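Local atomic coordinates of zinc transport protein ZntB (Vibrio parahaemolyticus RIMD 2210633, PDB entry 3CK6), a protein that probably imports zinc ions across the inner membrane together with protons, its cytoplasmic domain forming a funnel-shaped homopentamer. Residues P67-L72 with R195-S200; I80-N85 with K184-P189; I141-N146 with H216-R221; D154-T159 with K178-I183; P189-I194 with R221-I226. The protein carries 1 engineered substitution. All coordinates share one frame; numbering follows the deposited sequence.

Contact 1 of 5, residues P67-L72 with R195-S200; sequences PSFHPL and RDLIES
Phe69 lays one face of its ring over the backbone of Leu197, whose CA sits 3.8 Å from the ring centroid and 15° off the ring normal, a CH-pi contact. A chi1 of 171°, placing CG beside the carbonyl carbon, carries the ring across from the strand to the helix. Further contacts follow: CE1 of Phe69 touches the Leu197 methyl CD1 at 3.6 Å, and CZ meets Ser200 CB at 3.4 Å. At the root of the ring, CB of Phe69 meets CB of Asp196 at 3.7 Å.

No direct hydrogen bond joins the two segments, but two waters link them. Both waters donate to Asp196 OD2; one accepts from Phe69 N and the other donates to Phe69 O. The second carboxylate oxygen, OD1, is gripped side-on by NE and NH2 of Arg195, with NH2 at 3.0 Å completing a salt bridge.

On the other side of the strand, His70 packs against Phe214 of a neighbouring subunit. This is an edge strand of the mixed sheet lying against a long helix, as in the alpha-beta-alpha cytoplasmic domain of CorA-type transporters.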
# COMPACT_ATOMS: atom_id res chain seq x y z
N PRO E 67 12.78 14.86 7.99
CA PRO E 67 13.39 14.99 6.65
C PRO E 67 12.35 15.24 5.57
O PRO E 67 11.29 14.59 5.53
CB PRO E 67 14.09 13.64 6.44
CG PRO E 67 14.39 13.16 7.86
CD PRO E 67 13.19 13.61 8.67
N SER E 68 12.66 16.17 4.68
CA SER E 68 11.70 16.60 3.69
C SER E 68 12.35 17.53 2.68
O SER E 68 13.41 18.13 2.93
CB SER E 68 10.52 17.33 4.34
OG SER E 68 10.97 18.24 5.34
N PHE E 69 11.67 17.67 1.56
CA PHE E 69 12.08 18.58 0.51
C PHE E 69 10.93 19.54 0.24
O PHE E 69 9.77 19.13 0.16
CB PHE E 69 12.44 17.80 -0.76
CG PHE E 69 12.66 18.70 -1.98
CD1 PHE E 69 13.91 19.32 -2.19
CD2 PHE E 69 11.64 18.92 -2.87
CE1 PHE E 69 14.12 20.17 -3.29
CE2 PHE E 69 11.84 19.77 -3.99
CZ PHE E 69 13.09 20.39 -4.19
N HIS E 70 11.26 20.82 0.09
CA HIS E 70 10.27 21.88 -0.05
C HIS E 70 10.71 22.76 -1.21
O HIS E 70 11.64 23.54 -1.06
CB HIS E 70 10.24 22.74 1.22
CG HIS E 70 9.94 21.97 2.48
ND1 HIS E 70 8.66 21.80 2.95
CD2 HIS E 70 10.75 21.34 3.36
CE1 HIS E 70 8.69 21.08 4.06
NE2 HIS E 70 9.95 20.78 4.33
N PRO E 71 10.04 22.64 -2.36
CA PRO E 71 10.35 23.60 -3.42
C PRO E 71 9.78 24.98 -3.08
O PRO E 71 8.60 25.08 -2.72
CB PRO E 71 9.65 23.01 -4.65
CG PRO E 71 8.59 22.13 -4.12
CD PRO E 71 8.99 21.68 -2.74
N LEU E 72 10.61 26.02 -3.19
CA LEU E 72 10.18 27.39 -2.86
C LEU E 72 10.03 28.26 -4.13
O LEU E 72 9.75 27.73 -5.21
CB LEU E 72 11.13 28.00 -1.81
CG LEU E 72 11.20 27.17 -0.50
CD1 LEU E 72 12.33 27.66 0.39
CD2 LEU E 72 9.86 27.16 0.27
N ARG E 195 14.20 11.51 -3.05
CA ARG E 195 13.39 11.31 -4.26
C ARG E 195 12.80 12.63 -4.74
O ARG E 195 12.91 12.97 -5.92
CB ARG E 195 12.25 10.32 -4.02
CG ARG E 195 11.45 9.97 -5.30
CD ARG E 195 10.10 9.40 -4.94
NE ARG E 195 9.33 10.36 -4.14
CZ ARG E 195 8.44 10.02 -3.21
NH1 ARG E 195 8.18 8.74 -2.96
NH2 ARG E 195 7.80 10.96 -2.54
N ASP E 196 12.21 13.36 -3.79
CA ASP E 196 11.57 14.63 -4.07
C ASP E 196 12.55 15.65 -4.61
O ASP E 196 12.23 16.37 -5.53
CB ASP E 196 10.86 15.18 -2.83
CG ASP E 196 9.60 14.40 -2.49
OD1 ASP E 196 9.19 13.51 -3.27
OD2 ASP E 196 9.02 14.67 -1.42
N LEU E 197 13.74 15.71 -4.01
CA LEU E 197 14.78 16.59 -4.50
C LEU E 197 15.09 16.26 -5.97
O LEU E 197 15.18 17.15 -6.79
CB LEU E 197 16.04 16.45 -3.67
CG LEU E 197 17.31 17.08 -4.23
CD1 LEU E 197 17.22 18.61 -4.17
CD2 LEU E 197 18.48 16.57 -3.40
N ILE E 198 15.23 14.97 -6.27
CA ILE E 198 15.55 14.55 -7.67
C ILE E 198 14.43 14.93 -8.63
O ILE E 198 14.68 15.45 -9.72
CB ILE E 198 15.86 13.03 -7.75
CG1 ILE E 198 17.17 12.74 -7.02
CG2 ILE E 198 15.98 12.54 -9.22
CD1 ILE E 198 17.45 11.26 -6.76
N GLU E 199 13.19 14.67 -8.24
CA GLU E 199 12.06 14.92 -9.16
C GLU E 199 11.80 16.41 -9.42
O GLU E 199 11.07 16.76 -10.35
CB GLU E 199 10.78 14.21 -8.70
CG GLU E 199 10.98 12.78 -8.22
CD GLU E 199 10.76 11.68 -9.26
OE1 GLU E 199 10.13 10.65 -8.87
OE2 GLU E 199 11.22 11.82 -10.43
N SER E 200 12.41 17.27 -8.60
CA SER E 200 12.29 18.74 -8.71
C SER E 200 12.98 19.31 -9.95
O SER E 200 12.62 20.39 -10.42
CB SER E 200 12.81 19.44 -7.44
OG SER E 200 14.23 19.54 -7.42
O HOH W 1 10.01 15.28 1.04
O HOH W 2 8.16 17.47 -1.47

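Contact 2 of 5, residues I80-N85 with K184-P189; sequences ILRGIN and KRFIRP
A cation-pi stack between Arg82 and Phe186 joins strand 77-83 to helix 173-199, at the interface between the sheet and the helical layer of the alpha-beta-alpha cytoplasmic domain of the CorA family. The guanidinium of Arg82 lies nearly flat on the phenyl ring, with the planes 11° apart and the group centres separated by 3.7 Å. The aliphatic part of the arginine joins in: its CD stands 3.9 Å from the ring centroid of Phe186, only 12° off the ring normal, so that both methylene and guanidinium overlie the same face. A bend in the arginine chain at chi2 (-108°) folds it down along the ring instead of letting it run straight past.

The guanidinium is also held by polar partners, for its NH1 donates to Met95 O, while NH2 makes a weak bond to Ser65 O. On the opposite face of Phe186 lies CD of Arg185, so the ring is sandwiched between two arginine side chains. Their terminal NH2 atoms remain 6.2 Å apart, and each guanidinium has both a face on the ring and a polar partner elsewhere. For Arg185 that partner is in the assembly, where its NH2 is hydrogen-bonded to Thr225 OG1 of a neighbouring subunit. The tightest approach of the stack is at the far end of the ring, where CZ of Arg82 comes to 3.4 Å from CZ of Phe186.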
# COMPACT_ATOMS: atom_id res chain seq x y z
N ILE E 80 15.70 19.14 4.27
CA ILE E 80 15.98 18.75 5.63
C ILE E 80 16.36 17.29 5.67
O ILE E 80 15.67 16.47 5.08
CB ILE E 80 14.74 19.05 6.55
CG1 ILE E 80 14.47 20.56 6.54
CG2 ILE E 80 14.96 18.48 7.98
CD1 ILE E 80 13.12 21.01 7.15
N LEU E 81 17.44 16.99 6.41
CA LEU E 81 17.99 15.65 6.51
C LEU E 81 18.41 15.33 7.94
O LEU E 81 18.55 16.22 8.77
CB LEU E 81 19.23 15.49 5.61
CG LEU E 81 19.01 15.78 4.12
CD1 LEU E 81 20.36 15.82 3.43
CD2 LEU E 81 18.07 14.74 3.44
N ARG E 82 18.58 14.04 8.21
CA ARG E 82 19.05 13.58 9.50
C ARG E 82 20.32 12.75 9.33
O ARG E 82 20.53 12.09 8.29
CB ARG E 82 17.95 12.79 10.21
CG ARG E 82 16.77 13.63 10.68
CD ARG E 82 16.76 13.80 12.22
NE ARG E 82 15.61 14.61 12.66
CZ ARG E 82 15.25 14.83 13.92
NH1 ARG E 82 15.95 14.32 14.93
NH2 ARG E 82 14.17 15.55 14.18
N GLY E 83 21.18 12.80 10.36
CA GLY E 83 22.41 12.01 10.41
C GLY E 83 22.63 11.42 11.79
O GLY E 83 22.00 11.85 12.77
N ILE E 84 23.54 10.45 11.87
CA ILE E 84 23.94 9.84 13.16
C ILE E 84 24.52 10.90 14.11
O ILE E 84 25.26 11.78 13.70
CB ILE E 84 24.95 8.69 12.92
CG1 ILE E 84 24.34 7.62 12.01
CG2 ILE E 84 25.39 8.01 14.25
CD1 ILE E 84 23.04 6.96 12.58
N ASN E 85 24.15 10.81 15.39
CA ASN E 85 24.62 11.73 16.40
C ASN E 85 25.89 11.14 17.01
O ASN E 85 25.80 10.22 17.82
CB ASN E 85 23.53 11.88 17.46
CG ASN E 85 23.76 13.04 18.41
OD1 ASN E 85 24.90 13.50 18.60
ND2 ASN E 85 22.68 13.54 19.01
N LYS E 184 14.73 4.33 11.87
CA LYS E 184 13.74 4.15 10.80
C LYS E 184 12.78 5.34 10.73
O LYS E 184 12.38 5.76 9.64
CB LYS E 184 12.95 2.86 10.99
CG LYS E 184 11.76 2.73 10.03
CD LYS E 184 11.03 1.41 10.28
CE LYS E 184 9.79 1.30 9.39
NZ LYS E 184 9.28 -0.10 9.39
N ARG E 185 12.45 5.88 11.90
CA ARG E 185 11.58 7.05 12.05
C ARG E 185 11.97 8.19 11.10
O ARG E 185 11.09 8.87 10.55
CB ARG E 185 11.61 7.53 13.51
CG ARG E 185 10.83 8.82 13.79
CD ARG E 185 11.14 9.32 15.19
NE ARG E 185 10.37 10.50 15.56
CZ ARG E 185 10.49 11.13 16.72
NH1 ARG E 185 11.36 10.69 17.64
NH2 ARG E 185 9.71 12.21 16.98
N PHE E 186 13.27 8.38 10.91
CA PHE E 186 13.79 9.45 10.05
C PHE E 186 14.33 9.00 8.69
O PHE E 186 14.36 9.77 7.72
CB PHE E 186 14.88 10.20 10.79
CG PHE E 186 14.39 10.84 12.07
CD1 PHE E 186 13.37 11.79 12.03
CD2 PHE E 186 14.93 10.47 13.29
CE1 PHE E 186 12.90 12.40 13.20
CE2 PHE E 186 14.45 11.08 14.48
CZ PHE E 186 13.43 12.04 14.42
N ILE E 187 14.78 7.76 8.63
CA ILE E 187 15.44 7.30 7.42
C ILE E 187 14.45 6.99 6.29
O ILE E 187 14.75 7.23 5.12
CB ILE E 187 16.50 6.23 7.74
CG1 ILE E 187 17.64 6.97 8.45
CG2 ILE E 187 17.01 5.56 6.48
CD1 ILE E 187 18.82 6.10 8.79
N ARG E 188 13.26 6.53 6.65
CA ARG E 188 12.16 6.42 5.68
C ARG E 188 11.83 7.78 5.01
O ARG E 188 11.91 7.90 3.78
CB ARG E 188 10.94 5.75 6.35
CG ARG E 188 9.85 5.31 5.39
CD ARG E 188 9.11 4.08 5.96
NE ARG E 188 8.99 3.01 4.96
CZ ARG E 188 9.85 2.01 4.80
NH1 ARG E 188 9.65 1.11 3.84
NH2 ARG E 188 10.93 1.91 5.58
N PRO E 189 11.50 8.84 5.80
CA PRO E 189 11.33 10.18 5.20
C PRO E 189 12.52 10.71 4.40
O PRO E 189 12.32 11.43 3.41
CB PRO E 189 11.13 11.10 6.42
CG PRO E 189 10.66 10.25 7.48
CD PRO E 189 11.20 8.85 7.25

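Contact 3 of 5, residues I141-N146 with H216-R221; sequences IIEGLN and HNNITR
Asn218 and Glu143 supply the hydrogen bonding between the two segments. ND2 of Asn218 donates at 3.1 Å to the syn lone pair of Glu143 OE1 in an almost straight bond (172° at the hydrogen), the acceptor staying close to the plane of the amide. A weak second interaction runs from the same nitrogen to OE2. The carboxylate gets there because the glutamate chain bends at chi2 (-82°) and swings its end toward the neighbouring helix. OE1 is gripped twice: one turn further on, Asn146 ND2 also donates to it, at 3.2 Å, coming from above the carboxylate plane, which fixes Glu143 from its own helix as well. The same Asn146 nitrogen bonds weakly to Ala215 O on helix 209-246.

Helices 134-161 and 209-246 belong to the long helical layer of the CorA-type cytoplasmic domain. Segments 141-146 and 216-221 run in nearly the same direction, their axes 10.0 Å apart and inclined at 23°.

Van der Waals contact comes chiefly from Asn146, which points at the partner helix where the backbones are nearest, opposite Ile219. Its ND2 lies 3.7 Å from CB of Asn218, the two amide planes being almost perpendicular, and its OD1 rests 3.7 Å from the methyl CD1 of Ile219. Ile219 also packs on Ile187 of helix 173-199, while Asn217 faces a neighbouring subunit and accepts a hydrogen bond from its Arg66.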
# COMPACT_ATOMS: atom_id res chain seq x y z
N ILE E 141 27.22 15.99 0.86
CA ILE E 141 26.50 16.02 2.14
C ILE E 141 25.55 14.83 2.26
O ILE E 141 25.57 14.09 3.26
CB ILE E 141 25.74 17.37 2.36
CG1 ILE E 141 26.73 18.54 2.45
CG2 ILE E 141 24.85 17.30 3.65
CD1 ILE E 141 26.08 19.94 2.33
N ILE E 142 24.72 14.63 1.23
CA ILE E 142 23.75 13.54 1.19
C ILE E 142 24.47 12.18 1.31
O ILE E 142 24.16 11.38 2.19
CB ILE E 142 22.83 13.64 -0.08
CG1 ILE E 142 21.92 14.87 0.02
CG2 ILE E 142 22.00 12.39 -0.27
CD1 ILE E 142 21.34 15.31 -1.31
N GLU E 143 25.47 11.94 0.45
CA GLU E 143 26.21 10.68 0.51
C GLU E 143 27.04 10.52 1.80
O GLU E 143 27.20 9.40 2.30
CB GLU E 143 27.11 10.49 -0.72
CG GLU E 143 26.34 10.22 -2.01
CD GLU E 143 25.91 8.75 -2.18
OE1 GLU E 143 25.41 8.12 -1.21
OE2 GLU E 143 26.06 8.21 -3.32
N GLY E 144 27.57 11.63 2.32
CA GLY E 144 28.33 11.56 3.57
C GLY E 144 27.45 11.07 4.71
O GLY E 144 27.85 10.19 5.47
N LEU E 145 26.26 11.66 4.83
CA LEU E 145 25.25 11.26 5.82
C LEU E 145 24.84 9.78 5.67
O LEU E 145 24.77 9.06 6.67
CB LEU E 145 24.03 12.19 5.76
CG LEU E 145 24.21 13.65 6.22
CD1 LEU E 145 22.97 14.47 5.91
CD2 LEU E 145 24.56 13.73 7.70
N ASN E 146 24.59 9.32 4.43
CA ASN E 146 24.39 7.89 4.13
C ASN E 146 25.53 7.01 4.63
O ASN E 146 25.29 6.02 5.33
CB ASN E 146 24.27 7.64 2.60
CG ASN E 146 22.93 8.04 2.03
OD1 ASN E 146 21.97 8.24 2.78
ND2 ASN E 146 22.85 8.15 0.67
N HIS E 216 20.22 8.19 -4.03
CA HIS E 216 18.88 7.65 -3.79
C HIS E 216 18.87 6.11 -3.63
O HIS E 216 18.18 5.59 -2.75
CB HIS E 216 17.92 8.08 -4.91
CG HIS E 216 16.51 7.69 -4.66
ND1 HIS E 216 15.74 7.04 -5.59
CD2 HIS E 216 15.73 7.82 -3.55
CE1 HIS E 216 14.54 6.79 -5.07
NE2 HIS E 216 14.51 7.26 -3.84
N ASN E 217 19.60 5.41 -4.50
CA ASN E 217 19.73 3.95 -4.39
C ASN E 217 20.35 3.56 -3.04
O ASN E 217 19.91 2.60 -2.40
CB ASN E 217 20.53 3.37 -5.54
CG ASN E 217 20.32 1.85 -5.68
OD1 ASN E 217 19.19 1.38 -5.69
ND2 ASN E 217 21.41 1.10 -5.79
N ASN E 218 21.37 4.30 -2.62
CA ASN E 218 21.98 4.05 -1.30
C ASN E 218 21.03 4.21 -0.11
O ASN E 218 21.06 3.39 0.81
CB ASN E 218 23.25 4.88 -1.10
CG ASN E 218 24.40 4.38 -1.95
OD1 ASN E 218 24.43 3.21 -2.31
ND2 ASN E 218 25.33 5.26 -2.32
N ILE E 219 20.22 5.27 -0.09
CA ILE E 219 19.27 5.46 1.03
C ILE E 219 18.18 4.37 0.99
O ILE E 219 17.79 3.87 2.02
CB ILE E 219 18.67 6.90 1.11
CG1 ILE E 219 17.78 7.07 2.37
CG2 ILE E 219 17.89 7.24 -0.13
CD1 ILE E 219 18.59 7.16 3.66
N THR E 220 17.76 3.99 -0.22
CA THR E 220 16.78 2.90 -0.39
C THR E 220 17.36 1.60 0.17
O THR E 220 16.70 0.92 0.95
CB THR E 220 16.40 2.73 -1.87
OG1 THR E 220 15.89 3.97 -2.35
CG2 THR E 220 15.33 1.63 -2.06
N ARG E 221 18.61 1.29 -0.20
CA ARG E 221 19.32 0.13 0.36
C ARG E 221 19.35 0.18 1.90
O ARG E 221 19.08 -0.84 2.56
CB ARG E 221 20.74 0.01 -0.20
CG ARG E 221 21.60 -1.07 0.57
CD ARG E 221 23.03 -1.14 -0.07
NE ARG E 221 23.69 0.16 -0.02
CZ ARG E 221 24.15 0.74 1.09
NH1 ARG E 221 24.73 1.94 1.02
NH2 ARG E 221 24.04 0.15 2.28

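Contact 4 of 5, residues D154-T159 with K178-I183; sequences DTIEET and KALISI
Ile156 and Ala179 mark the nearest backbone approach, 8.2 Å between their CA atoms, of two helix segments that run in opposite directions. The segments belong to helices 134-161 and 173-199, consecutive long helices of the CorA-type cytoplasmic domain, and together they form an antiparallel helical pair.

The contact is wholly apolar and buried, and Ile156 meets both partners. Its chi1 of -70° sets CG1 beside the backbone N and CG2 beside the carbonyl carbon, which leaves CG2 and the CD1 end of the longer branch both facing the other helix. CD1 touches Ala179 CB at 4.1 Å. The shorter branch, CG2, lies 4.2 Å from CD2 of Leu180. That same leucine methyl is also 4.2 Å from Ile156 CD1, so it is in contact with both branches of the isoleucine. The small side chain of Ala179 points toward the partner, whereas Leu180 reaches it with its end.

Helix 209-246 closes the group, with Tyr229 and Leu230 packing on Leu180. Away from the apolar patch, Ser182 turns its hydroxyl back on its own helix: OG donates to Lys178 O at 2.7 Å, and Ser182 N reaches that oxygen from the opposite face of the carbonyl plane.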
# COMPACT_ATOMS: atom_id res chain seq x y z
N ASP E 154 26.35 -1.12 10.66
CA ASP E 154 27.35 -2.17 10.82
C ASP E 154 27.51 -2.59 12.28
O ASP E 154 27.71 -3.75 12.55
CB ASP E 154 28.73 -1.74 10.29
CG ASP E 154 28.81 -1.76 8.77
OD1 ASP E 154 27.96 -2.41 8.12
OD2 ASP E 154 29.74 -1.10 8.24
N THR E 155 27.44 -1.62 13.21
CA THR E 155 27.56 -1.91 14.64
C THR E 155 26.34 -2.68 15.11
O THR E 155 26.43 -3.50 16.01
CB THR E 155 27.73 -0.62 15.50
OG1 THR E 155 26.49 0.10 15.56
CG2 THR E 155 28.82 0.27 14.95
N ILE E 156 25.19 -2.40 14.50
CA ILE E 156 23.96 -3.12 14.83
C ILE E 156 24.04 -4.54 14.29
O ILE E 156 23.71 -5.52 14.99
CB ILE E 156 22.69 -2.36 14.36
CG1 ILE E 156 22.50 -1.09 15.21
CG2 ILE E 156 21.45 -3.28 14.45
CD1 ILE E 156 21.51 -0.08 14.66
N GLU E 157 24.52 -4.67 13.05
CA GLU E 157 24.77 -5.98 12.46
C GLU E 157 25.66 -6.86 13.35
O GLU E 157 25.36 -8.04 13.54
CB GLU E 157 25.37 -5.83 11.06
CG GLU E 157 25.75 -7.17 10.43
CD GLU E 157 26.28 -7.01 9.02
OE1 GLU E 157 25.96 -7.89 8.19
OE2 GLU E 157 26.99 -6.01 8.75
N GLU E 158 26.72 -6.28 13.91
CA GLU E 158 27.61 -6.97 14.88
C GLU E 158 26.86 -7.57 16.06
O GLU E 158 27.11 -8.70 16.48
CB GLU E 158 28.65 -6.00 15.45
CG GLU E 158 29.75 -5.57 14.50
CD GLU E 158 31.09 -5.46 15.21
OE1 GLU E 158 31.24 -6.05 16.30
OE2 GLU E 158 32.00 -4.78 14.66
N THR E 159 25.97 -6.76 16.63
CA THR E 159 25.12 -7.18 17.74
C THR E 159 24.29 -8.38 17.30
O THR E 159 24.26 -9.41 17.99
CB THR E 159 24.22 -6.01 18.21
OG1 THR E 159 25.05 -4.96 18.72
CG2 THR E 159 23.25 -6.44 19.31
N LYS E 178 15.26 -1.00 19.55
CA LYS E 178 15.06 0.40 19.91
C LYS E 178 15.89 1.31 19.01
O LYS E 178 15.41 2.35 18.54
CB LYS E 178 15.42 0.65 21.39
CG LYS E 178 15.47 2.15 21.79
CD LYS E 178 14.12 2.89 21.64
CE LYS E 178 13.22 2.75 22.87
NZ LYS E 178 13.71 3.52 24.05
N ALA E 179 17.14 0.92 18.77
CA ALA E 179 18.02 1.68 17.90
C ALA E 179 17.47 1.73 16.48
O ALA E 179 17.42 2.80 15.88
CB ALA E 179 19.42 1.09 17.93
N LEU E 180 17.02 0.58 15.98
CA LEU E 180 16.49 0.47 14.62
C LEU E 180 15.21 1.26 14.41
O LEU E 180 15.13 1.99 13.44
CB LEU E 180 16.28 -1.00 14.21
CG LEU E 180 17.54 -1.86 13.99
CD1 LEU E 180 17.19 -3.35 14.12
CD2 LEU E 180 18.15 -1.55 12.62
N ILE E 181 14.22 1.16 15.31
CA ILE E 181 12.99 1.96 15.12
C ILE E 181 13.23 3.47 15.23
O ILE E 181 12.60 4.25 14.49
CB ILE E 181 11.75 1.51 15.93
CG1 ILE E 181 11.95 1.77 17.43
CG2 ILE E 181 11.41 0.03 15.58
CD1 ILE E 181 10.65 1.72 18.30
N SER E 182 14.16 3.87 16.10
CA SER E 182 14.59 5.27 16.22
C SER E 182 15.18 5.79 14.90
O SER E 182 14.85 6.90 14.49
CB SER E 182 15.57 5.46 17.38
OG SER E 182 15.02 5.05 18.62
N ILE E 183 16.05 4.99 14.26
CA ILE E 183 16.64 5.32 12.94
C ILE E 183 15.58 5.35 11.86
O ILE E 183 15.56 6.27 11.00
CB ILE E 183 17.72 4.25 12.46
CG1 ILE E 183 18.90 4.11 13.43
CG2 ILE E 183 18.28 4.59 11.09
CD1 ILE E 183 19.39 5.37 14.09

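Contact 5 of 5, residues P189-I194 with R221-I226; sequences PQQYAI and RINETI
Gln191 and Asn223 account for nearly all of the surface buried here, and both side chains set out toward the other helix. Gln191 runs out in extended form, with CG anti to the backbone N (chi1 -172°) and chi2 also near trans, which carries its amide across to the asparagine. There OE1 of Gln191 stands 3.0 Å from ND2 of Asn223. The chains cross at a slant, and their amide planes are turned 66° from one another. The polar ends also rest on the partner's CB: Asn223 ND2 lies 3.5 Å from Gln191 CB, and Gln191 OE1 is equally close to Asn223 CB.

The asparagine amide has firm partners in the backbone around it, for its ND2 donates to the carbonyl oxygen of Ile187, 3.0 Å away on the helix of Gln191, and also to that of Ile219, one turn earlier on its own helix. The Ile187 bond is thus a direct side-chain tie between the helices, made within the kinked part of helix 173-199.

Segments 189-194 and 221-226 run roughly antiparallel, and the residues flanking Gln191 link this pair to the rest of the fold. Gln190 turns to the sheet, its OE1 accepting from the backbone N of Arg82, while Ile194 packs on Ile142. Helices 173-199 and 209-246 are therefore joined here with helix 134-161, the third long helix, and strand 77-83 beside them.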
# COMPACT_ATOMS: atom_id res chain seq x y z
N PRO E 189 11.50 8.84 5.80
CA PRO E 189 11.33 10.18 5.20
C PRO E 189 12.52 10.71 4.40
O PRO E 189 12.32 11.43 3.41
CB PRO E 189 11.13 11.10 6.42
CG PRO E 189 10.66 10.25 7.48
CD PRO E 189 11.20 8.85 7.25
N GLN E 190 13.75 10.38 4.82
CA GLN E 190 14.97 10.81 4.12
C GLN E 190 14.99 10.27 2.70
O GLN E 190 15.40 10.97 1.77
CB GLN E 190 16.21 10.31 4.85
CG GLN E 190 17.55 10.93 4.40
CD GLN E 190 18.28 11.57 5.57
OE1 GLN E 190 17.64 12.21 6.41
NE2 GLN E 190 19.61 11.38 5.67
N GLN E 191 14.57 9.03 2.55
CA GLN E 191 14.45 8.43 1.21
C GLN E 191 13.51 9.25 0.33
O GLN E 191 13.83 9.53 -0.82
CB GLN E 191 13.98 6.98 1.31
CG GLN E 191 14.01 6.23 -0.05
CD GLN E 191 13.42 4.83 0.05
OE1 GLN E 191 13.72 4.08 0.96
NE2 GLN E 191 12.54 4.51 -0.88
N TYR E 192 12.34 9.60 0.86
CA TYR E 192 11.37 10.37 0.11
C TYR E 192 11.84 11.81 -0.18
O TYR E 192 11.53 12.33 -1.24
CB TYR E 192 9.98 10.36 0.76
CG TYR E 192 9.47 8.97 1.11
CD1 TYR E 192 8.83 8.74 2.33
CD2 TYR E 192 9.64 7.88 0.24
CE1 TYR E 192 8.36 7.47 2.67
CE2 TYR E 192 9.18 6.59 0.58
CZ TYR E 192 8.53 6.41 1.80
OH TYR E 192 8.06 5.16 2.18
N ALA E 193 12.59 12.41 0.75
CA ALA E 193 13.14 13.76 0.60
C ALA E 193 14.13 13.78 -0.57
O ALA E 193 14.08 14.68 -1.43
CB ALA E 193 13.82 14.23 1.90
N ILE E 194 14.99 12.76 -0.64
CA ILE E 194 15.94 12.63 -1.73
C ILE E 194 15.22 12.37 -3.07
O ILE E 194 15.59 12.94 -4.11
CB ILE E 194 17.05 11.58 -1.40
CG1 ILE E 194 17.90 12.08 -0.22
CG2 ILE E 194 17.93 11.28 -2.69
CD1 ILE E 194 18.70 10.99 0.55
N ARG E 221 18.61 1.29 -0.20
CA ARG E 221 19.32 0.13 0.36
C ARG E 221 19.35 0.18 1.90
O ARG E 221 19.08 -0.84 2.56
CB ARG E 221 20.74 0.01 -0.20
CG ARG E 221 21.60 -1.07 0.57
CD ARG E 221 23.03 -1.14 -0.07
NE ARG E 221 23.69 0.16 -0.02
CZ ARG E 221 24.15 0.74 1.09
NH1 ARG E 221 24.73 1.94 1.02
NH2 ARG E 221 24.04 0.15 2.28
N ILE E 222 19.69 1.34 2.46
CA ILE E 222 19.67 1.52 3.93
C ILE E 222 18.32 1.13 4.54
O ILE E 222 18.27 0.32 5.50
CB ILE E 222 20.15 2.94 4.35
CG1 ILE E 222 21.64 3.11 3.97
CG2 ILE E 222 19.83 3.24 5.86
CD1 ILE E 222 22.21 4.52 4.17
N ASN E 223 17.23 1.67 3.99
CA ASN E 223 15.87 1.36 4.46
C ASN E 223 15.55 -0.13 4.39
O ASN E 223 15.00 -0.68 5.34
CB ASN E 223 14.80 2.17 3.70
CG ASN E 223 14.56 3.53 4.31
OD1 ASN E 223 13.98 3.64 5.39
ND2 ASN E 223 15.03 4.58 3.65
N GLU E 224 15.92 -0.78 3.30
CA GLU E 224 15.73 -2.23 3.19
C GLU E 224 16.55 -3.03 4.19
O GLU E 224 16.08 -4.04 4.68
CB GLU E 224 16.01 -2.72 1.78
CG GLU E 224 15.05 -2.08 0.77
CD GLU E 224 15.41 -2.32 -0.69
OE1 GLU E 224 16.57 -2.70 -1.03
OE2 GLU E 224 14.49 -2.10 -1.51
N THR E 225 17.77 -2.58 4.47
CA THR E 225 18.64 -3.23 5.44
C THR E 225 18.05 -3.14 6.85
O THR E 225 18.04 -4.13 7.60
CB THR E 225 20.06 -2.64 5.40
OG1 THR E 225 20.71 -3.13 4.23
CG2 THR E 225 20.86 -3.14 6.60
N ILE E 226 17.57 -1.95 7.21
CA ILE E 226 16.86 -1.73 8.47
C ILE E 226 15.69 -2.71 8.64
O ILE E 226 15.55 -3.33 9.69
CB ILE E 226 16.39 -0.26 8.62
CG1 ILE E 226 17.61 0.64 8.85
CG2 ILE E 226 15.39 -0.10 9.81
CD1 ILE E 226 17.27 2.07 8.96

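Overall arrangement
Three long helices, 134-161, 173-199 and 209-246, and the edge of the mixed sheet carry all five contacts. Contacts 1 and 2 set adjoining strands 68-71 and 77-83 on helix 173-199, their centres about 15 Å apart. Contacts 3, 4 and 5 pair the helices with one another. Contacts 2, 3 and 5 cluster, centre to centre, within about 11 Å, whereas contact 4 lies about 27 Å from contact 1. Along the chain, contact 4 nests inside contact 2, and contact 2 inside contact 1; contact 3 crosses contacts 1, 2 and 5. Sheet and helices are thus interlocked in one domain, whose neighbouring copies in the pentamer touch every contact region.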